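Local coordinates for protein acyl-CoA thioester hydrolase ybgC (Escherichia coli K-12, PDB 3GRH) that is a putative thioesterase of the outer membrane, belonging to the pectinesterase family although it neither binds pectin nor has pectinesterase activity, at residues Phe77-Ala82 and Gly115-Thr120; Lys367-Ala372 and Asn402-Tyr407. All coordinates share one frame; numbering follows the deposited sequence.

Interaction 1. Residues Phe77-Ala82 and Gly115-Thr120; sequences FVVGPA and GEYQGT
V79 and Y117 meet near one end of the parallel beta-helix, where strand 77-79 faces the start of strand 115-123. The tight part is small. CG1 of V79 lies 3.8 Å from CE1 of Y117, and the methyl approaches the ring obliquely. The valine torsion explains this contact: CG1 stands anti to the backbone N (chi1 180°), on the carbonyl side, where the ring lies. The phenol end then reaches the backbone, with OH of Y117 3.6 Å from CA of G80. The same OH is 3.7 Å from O of V79, and no hydrogen bond joins them. The hydroxyl is instead hydrogen-bonded to the backbone O of M113, just before strand 115-123. That bond probably helps keep the end of the ring beside G80. V79 also packs on I110 of strand 108-112 and on I92 and A95 of helix 92-100. The loose side begins past G80. P81, A82, E116 and Q118 lie on the exposed side. The contact is therefore held by van der Waals packing, with the tyrosine hydroxyl satisfied by the backbone of M113.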
loop_
_atom_site.group_PDB
_atom_site.type_symbol
_atom_site.label_atom_id
_atom_site.label_comp_id
_atom_site.label_asym_id
_atom_site.label_seq_id
_atom_site.Cartn_x
_atom_site.Cartn_y
_atom_site.Cartn_z
ATOM N N PHE A 77 -25.352 -2.277 6.548
ATOM C CA PHE A 77 -25.730 -1.675 5.281
ATOM C C PHE A 77 -25.379 -2.610 4.145
ATOM O O PHE A 77 -24.471 -3.429 4.240
ATOM C CB PHE A 77 -24.973 -0.375 5.075
ATOM C CG PHE A 77 -25.179 0.604 6.174
ATOM C CD1 PHE A 77 -26.325 1.365 6.193
ATOM C CD2 PHE A 77 -24.298 0.697 7.228
ATOM C CE1 PHE A 77 -26.589 2.262 7.244
ATOM C CE2 PHE A 77 -24.531 1.589 8.252
ATOM C CZ PHE A 77 -25.666 2.367 8.264
ATOM N N VAL A 78 -26.214 -2.529 3.093
ATOM C CA VAL A 78 -26.001 -3.301 1.887
ATOM C C VAL A 78 -26.025 -2.428 0.647
ATOM O O VAL A 78 -27.042 -1.787 0.394
ATOM C CB VAL A 78 -27.031 -4.388 1.683
ATOM C CG1 VAL A 78 -26.633 -5.191 0.466
ATOM C CG2 VAL A 78 -27.099 -5.307 2.921
ATOM N N VAL A 79 -24.964 -2.476 -0.161
ATOM C CA VAL A 79 -24.869 -1.687 -1.370
ATOM C C VAL A 79 -25.099 -2.627 -2.515
ATOM O O VAL A 79 -24.537 -3.745 -2.558
ATOM C CB VAL A 79 -23.489 -1.018 -1.484
ATOM C CG1 VAL A 79 -23.430 -0.226 -2.742
ATOM C CG2 VAL A 79 -23.152 -0.123 -0.292
ATOM N N GLY A 80 -25.940 -2.219 -3.466
ATOM C CA GLY A 80 -26.297 -3.093 -4.536
ATOM C C GLY A 80 -27.077 -2.350 -5.569
ATOM O O GLY A 80 -27.312 -1.151 -5.442
ATOM N N PRO A 81 -27.584 -3.087 -6.561
ATOM C CA PRO A 81 -28.400 -2.485 -7.603
ATOM C C PRO A 81 -29.725 -2.051 -7.034
ATOM O O PRO A 81 -30.294 -2.726 -6.169
ATOM C CB PRO A 81 -28.603 -3.614 -8.601
ATOM C CG PRO A 81 -28.084 -4.852 -7.975
ATOM C CD PRO A 81 -27.449 -4.549 -6.695
ATOM N N ALA A 82 -30.244 -0.948 -7.557
ATOM C CA ALA A 82 -31.540 -0.445 -7.135
ATOM C C ALA A 82 -32.688 -1.457 -7.339
ATOM O O ALA A 82 -32.820 -2.099 -8.391
ATOM C CB ALA A 82 -31.828 0.841 -7.838
ATOM N N GLY A 115 -21.067 -6.308 -8.596
ATOM C CA GLY A 115 -21.341 -5.233 -9.541
ATOM C C GLY A 115 -20.146 -4.350 -9.734
ATOM O O GLY A 115 -19.094 -4.606 -9.176
ATOM N N GLU A 116 -20.359 -3.319 -10.563
ATOM C CA GLU A 116 -19.369 -2.332 -10.866
ATOM C C GLU A 116 -19.904 -1.060 -10.263
ATOM O O GLU A 116 -21.061 -0.656 -10.486
ATOM C CB GLU A 116 -19.226 -2.185 -12.398
ATOM C CG GLU A 116 -18.493 -3.303 -13.103
ATOM C CD GLU A 116 -19.263 -4.619 -13.145
ATOM O OE1 GLU A 116 -20.515 -4.587 -13.375
ATOM O OE2 GLU A 116 -18.599 -5.685 -12.957
ATOM N N TYR A 117 -19.054 -0.395 -9.511
ATOM C CA TYR A 117 -19.410 0.804 -8.743
ATOM C C TYR A 117 -18.432 1.906 -9.153
ATOM O O TYR A 117 -17.318 1.921 -8.732
ATOM C CB TYR A 117 -19.349 0.494 -7.243
ATOM C CG TYR A 117 -20.341 -0.588 -6.854
ATOM C CD1 TYR A 117 -21.657 -0.283 -6.590
ATOM C CD2 TYR A 117 -19.954 -1.876 -6.749
ATOM C CE1 TYR A 117 -22.576 -1.285 -6.277
ATOM C CE2 TYR A 117 -20.874 -2.864 -6.480
ATOM C CZ TYR A 117 -22.171 -2.542 -6.250
ATOM O OH TYR A 117 -23.044 -3.566 -5.945
ATOM N N GLN A 118 -18.894 2.801 -10.011
ATOM C CA GLN A 118 -18.005 3.875 -10.499
ATOM C C GLN A 118 -18.086 5.060 -9.514
ATOM O O GLN A 118 -19.149 5.541 -9.164
ATOM C CB GLN A 118 -18.390 4.331 -11.925
ATOM C CG GLN A 118 -17.439 5.443 -12.491
ATOM C CD GLN A 118 -17.903 6.184 -13.757
ATOM O OE1 GLN A 118 -19.066 6.640 -13.876
ATOM N NE2 GLN A 118 -16.983 6.357 -14.688
ATOM N N GLY A 119 -16.940 5.543 -9.067
ATOM C CA GLY A 119 -16.862 6.744 -8.277
ATOM C C GLY A 119 -15.930 6.557 -7.104
ATOM O O GLY A 119 -15.619 5.435 -6.685
ATOM N N THR A 120 -15.514 7.679 -6.539
ATOM C CA THR A 120 -14.683 7.668 -5.381
ATOM C C THR A 120 -15.398 7.117 -4.164
ATOM O O THR A 120 -16.629 7.218 -4.044
ATOM C CB THR A 120 -14.184 9.086 -5.082
ATOM O OG1 THR A 120 -15.302 9.965 -5.001
ATOM C CG2 THR A 120 -13.149 9.587 -6.096
#

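Interaction 2. Residues Lys367-Ala372 and Asn402-Tyr407; sequences KPWADA and NRMWEY
The inner layer between two faces of the right-handed parallel beta-helix is where W369 and M404 pack, close to the predicted active site. Strands 369-372 and 403-407 run antiparallel at 174°, with their axes 9.8 Å apart. At that spacing side chains bridge the gap. CB of M404 sits over the centre of the six-membered ring of W369, 3.7 Å from its centroid and 6° off the normal. This is a CH-pi contact. The methionine chain bends at chi3 (98°), which brings its methyl back to the indole, with CE 3.7 Å from CE3 of W369. The sulfur is less direct: SD of M404 lies 5.1 Å from the same centroid in an oblique Met-aromatic contact. The indole N-H is also used. NE1 of W369 donates to a water O at 2.8 Å, which lies in the ring plane at its edge. That water donates to OE2 of E406 at 3.0 Å. E406 also forms a salt bridge with R37, which probably helps hold its carboxylate. V352, I354, L338 and the ring of F379 also pack around W369. A leucine in its place would probably leave M404 without its aromatic face and the bridging water without its N-H donor. The side chain of M404 is about 5 Å from that of R340, a substrate-binding residue by similarity, and about 9 Å from that of D280, the predicted nucleophile. Such packing of side chains in the interior fits the parallel beta-helix of carbohydrate esterase family 8.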
loop_
_atom_site.group_PDB
_atom_site.type_symbol
_atom_site.label_atom_id
_atom_site.label_comp_id
_atom_site.label_asym_id
_atom_site.label_seq_id
_atom_site.Cartn_x
_atom_site.Cartn_y
_atom_site.Cartn_z
ATOM N N LYS A 367 20.734 -5.439 -10.261
ATOM C CA LYS A 367 20.450 -4.187 -9.601
ATOM C C LYS A 367 18.956 -4.128 -9.258
ATOM O O LYS A 367 18.144 -3.509 -9.925
ATOM C CB LYS A 367 20.812 -3.025 -10.483
ATOM C CG LYS A 367 22.262 -2.871 -10.729
ATOM C CD LYS A 367 22.536 -1.544 -11.373
ATOM C CE LYS A 367 24.018 -1.200 -11.303
ATOM N NZ LYS A 367 24.866 -2.401 -10.998
ATOM N N PRO A 368 18.553 -4.862 -8.234
ATOM C CA PRO A 368 17.153 -4.888 -7.900
ATOM C C PRO A 368 16.577 -3.628 -7.290
ATOM O O PRO A 368 15.390 -3.482 -7.257
ATOM C CB PRO A 368 17.071 -6.034 -6.874
ATOM C CG PRO A 368 18.449 -6.097 -6.337
ATOM C CD PRO A 368 19.352 -5.779 -7.405
ATOM N N TRP A 369 17.429 -2.739 -6.809
ATOM C CA TRP A 369 17.015 -1.500 -6.217
ATOM C C TRP A 369 17.567 -0.311 -6.997
ATOM O O TRP A 369 18.765 -0.206 -7.306
ATOM C CB TRP A 369 17.492 -1.437 -4.783
ATOM C CG TRP A 369 17.164 -2.585 -3.912
ATOM C CD1 TRP A 369 18.023 -3.508 -3.455
ATOM C CD2 TRP A 369 15.872 -2.916 -3.330
ATOM N NE1 TRP A 369 17.360 -4.404 -2.609
ATOM C CE2 TRP A 369 16.034 -4.027 -2.558
ATOM C CE3 TRP A 369 14.601 -2.309 -3.393
ATOM C CZ2 TRP A 369 14.981 -4.579 -1.845
ATOM C CZ3 TRP A 369 13.580 -2.858 -2.699
ATOM C CH2 TRP A 369 13.762 -3.957 -1.950
ATOM N N ALA A 370 16.660 0.575 -7.347
ATOM C CA ALA A 370 16.972 1.746 -8.174
ATOM C C ALA A 370 17.347 2.974 -7.356
ATOM O O ALA A 370 17.075 3.079 -6.160
ATOM C CB ALA A 370 15.768 2.058 -9.066
ATOM N N ASP A 371 17.898 3.973 -8.036
ATOM C CA ASP A 371 18.128 5.248 -7.363
ATOM C C ASP A 371 16.827 5.905 -6.924
ATOM O O ASP A 371 15.736 5.620 -7.476
ATOM C CB ASP A 371 18.803 6.206 -8.308
ATOM C CG ASP A 371 20.125 5.701 -8.816
ATOM O OD1 ASP A 371 20.645 4.646 -8.352
ATOM O OD2 ASP A 371 20.672 6.382 -9.745
ATOM N N ALA A 372 16.920 6.833 -5.975
ATOM C CA ALA A 372 15.692 7.420 -5.388
ATOM C C ALA A 372 14.952 8.321 -6.326
ATOM O O ALA A 372 15.564 8.999 -7.174
ATOM C CB ALA A 372 16.019 8.185 -4.137
ATOM N N ASN A 402 21.017 3.197 1.883
ATOM C CA ASN A 402 19.609 2.895 1.817
ATOM C C ASN A 402 19.258 1.813 2.839
ATOM O O ASN A 402 20.121 1.209 3.434
ATOM C CB ASN A 402 19.277 2.478 0.387
ATOM C CG ASN A 402 19.123 3.643 -0.541
ATOM O OD1 ASN A 402 18.059 4.332 -0.603
ATOM N ND2 ASN A 402 20.172 3.945 -1.255
ATOM N N ARG A 403 17.981 1.593 3.019
ATOM C CA ARG A 403 17.405 0.676 3.988
ATOM C C ARG A 403 16.429 -0.265 3.310
ATOM O O ARG A 403 15.353 -0.563 3.799
ATOM C CB ARG A 403 16.684 1.485 5.070
ATOM C CG ARG A 403 17.556 2.378 5.846
ATOM C CD ARG A 403 16.938 2.800 7.159
ATOM N NE ARG A 403 15.761 3.654 6.929
ATOM C CZ ARG A 403 14.942 4.082 7.857
ATOM N NH1 ARG A 403 15.131 3.668 9.070
ATOM N NH2 ARG A 403 13.944 4.881 7.555
ATOM N N MET A 404 16.896 -0.835 2.212
ATOM C CA MET A 404 16.166 -1.822 1.414
ATOM C C MET A 404 16.935 -3.154 1.445
ATOM O O MET A 404 18.088 -3.275 0.997
ATOM C CB MET A 404 15.937 -1.181 0.016
ATOM C CG MET A 404 15.317 0.118 0.243
ATOM S SD MET A 404 15.620 1.320 -0.904
ATOM C CE MET A 404 14.125 0.950 -1.639
ATOM N N TRP A 405 16.269 -4.146 2.015
ATOM C CA TRP A 405 16.892 -5.409 2.388
ATOM C C TRP A 405 16.111 -6.659 2.013
ATOM O O TRP A 405 14.902 -6.573 1.846
ATOM C CB TRP A 405 17.023 -5.505 3.902
ATOM C CG TRP A 405 17.492 -4.276 4.621
ATOM C CD1 TRP A 405 16.711 -3.386 5.185
ATOM C CD2 TRP A 405 18.853 -3.815 4.826
ATOM N NE1 TRP A 405 17.473 -2.388 5.801
ATOM C CE2 TRP A 405 18.783 -2.605 5.536
ATOM C CE3 TRP A 405 20.102 -4.287 4.456
ATOM C CZ2 TRP A 405 19.925 -1.897 5.923
ATOM C CZ3 TRP A 405 21.230 -3.575 4.835
ATOM C CH2 TRP A 405 21.158 -2.433 5.559
ATOM N N GLU A 406 16.841 -7.778 1.844
ATOM C CA GLU A 406 16.237 -9.053 1.572
ATOM C C GLU A 406 16.729 -10.057 2.551
ATOM O O GLU A 406 17.806 -9.928 3.091
ATOM C CB GLU A 406 16.589 -9.523 0.212
ATOM C CG GLU A 406 15.893 -8.740 -0.889
ATOM C CD GLU A 406 16.263 -9.268 -2.179
ATOM O OE1 GLU A 406 15.750 -10.361 -2.665
ATOM O OE2 GLU A 406 17.215 -8.659 -2.670
ATOM N N TYR A 407 15.919 -11.046 2.818
ATOM C CA TYR A 407 16.281 -12.213 3.637
ATOM C C TYR A 407 15.556 -13.490 3.219
ATOM O O TYR A 407 14.331 -13.496 3.099
ATOM C CB TYR A 407 15.956 -11.940 5.095
ATOM C CG TYR A 407 16.256 -13.071 6.036
ATOM C CD1 TYR A 407 17.543 -13.436 6.307
ATOM C CD2 TYR A 407 15.219 -13.752 6.685
ATOM C CE1 TYR A 407 17.825 -14.439 7.183
ATOM C CE2 TYR A 407 15.499 -14.794 7.518
ATOM C CZ TYR A 407 16.808 -15.093 7.792
ATOM O OH TYR A 407 17.068 -16.134 8.657
HETATM O O HOH W 1 18.505 -6.456 -1.179
#

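Overall arrangement
Interactions 1 and 2 lie on opposite sides of the chain's centre. Their centres are about 40 Å apart. Each joins two faces of the beta-helix. Strands 77-79 and 403-407 are the outermost strands of one parallel sheet, so the contacts mark its two ends. V79 and G80 are buried in interaction 1 but Y117 is partly exposed, whereas all touching residues of interaction 2 are buried. Interaction 1 borders exposed loop residues and lies away from the annotated sites. Interaction 2 buries about twice the area and sits near the predicted active site. Interaction 1 is apolar packing across the segments. Interaction 2 adds aromatic and sulfur contacts and a water bridge to a charged group.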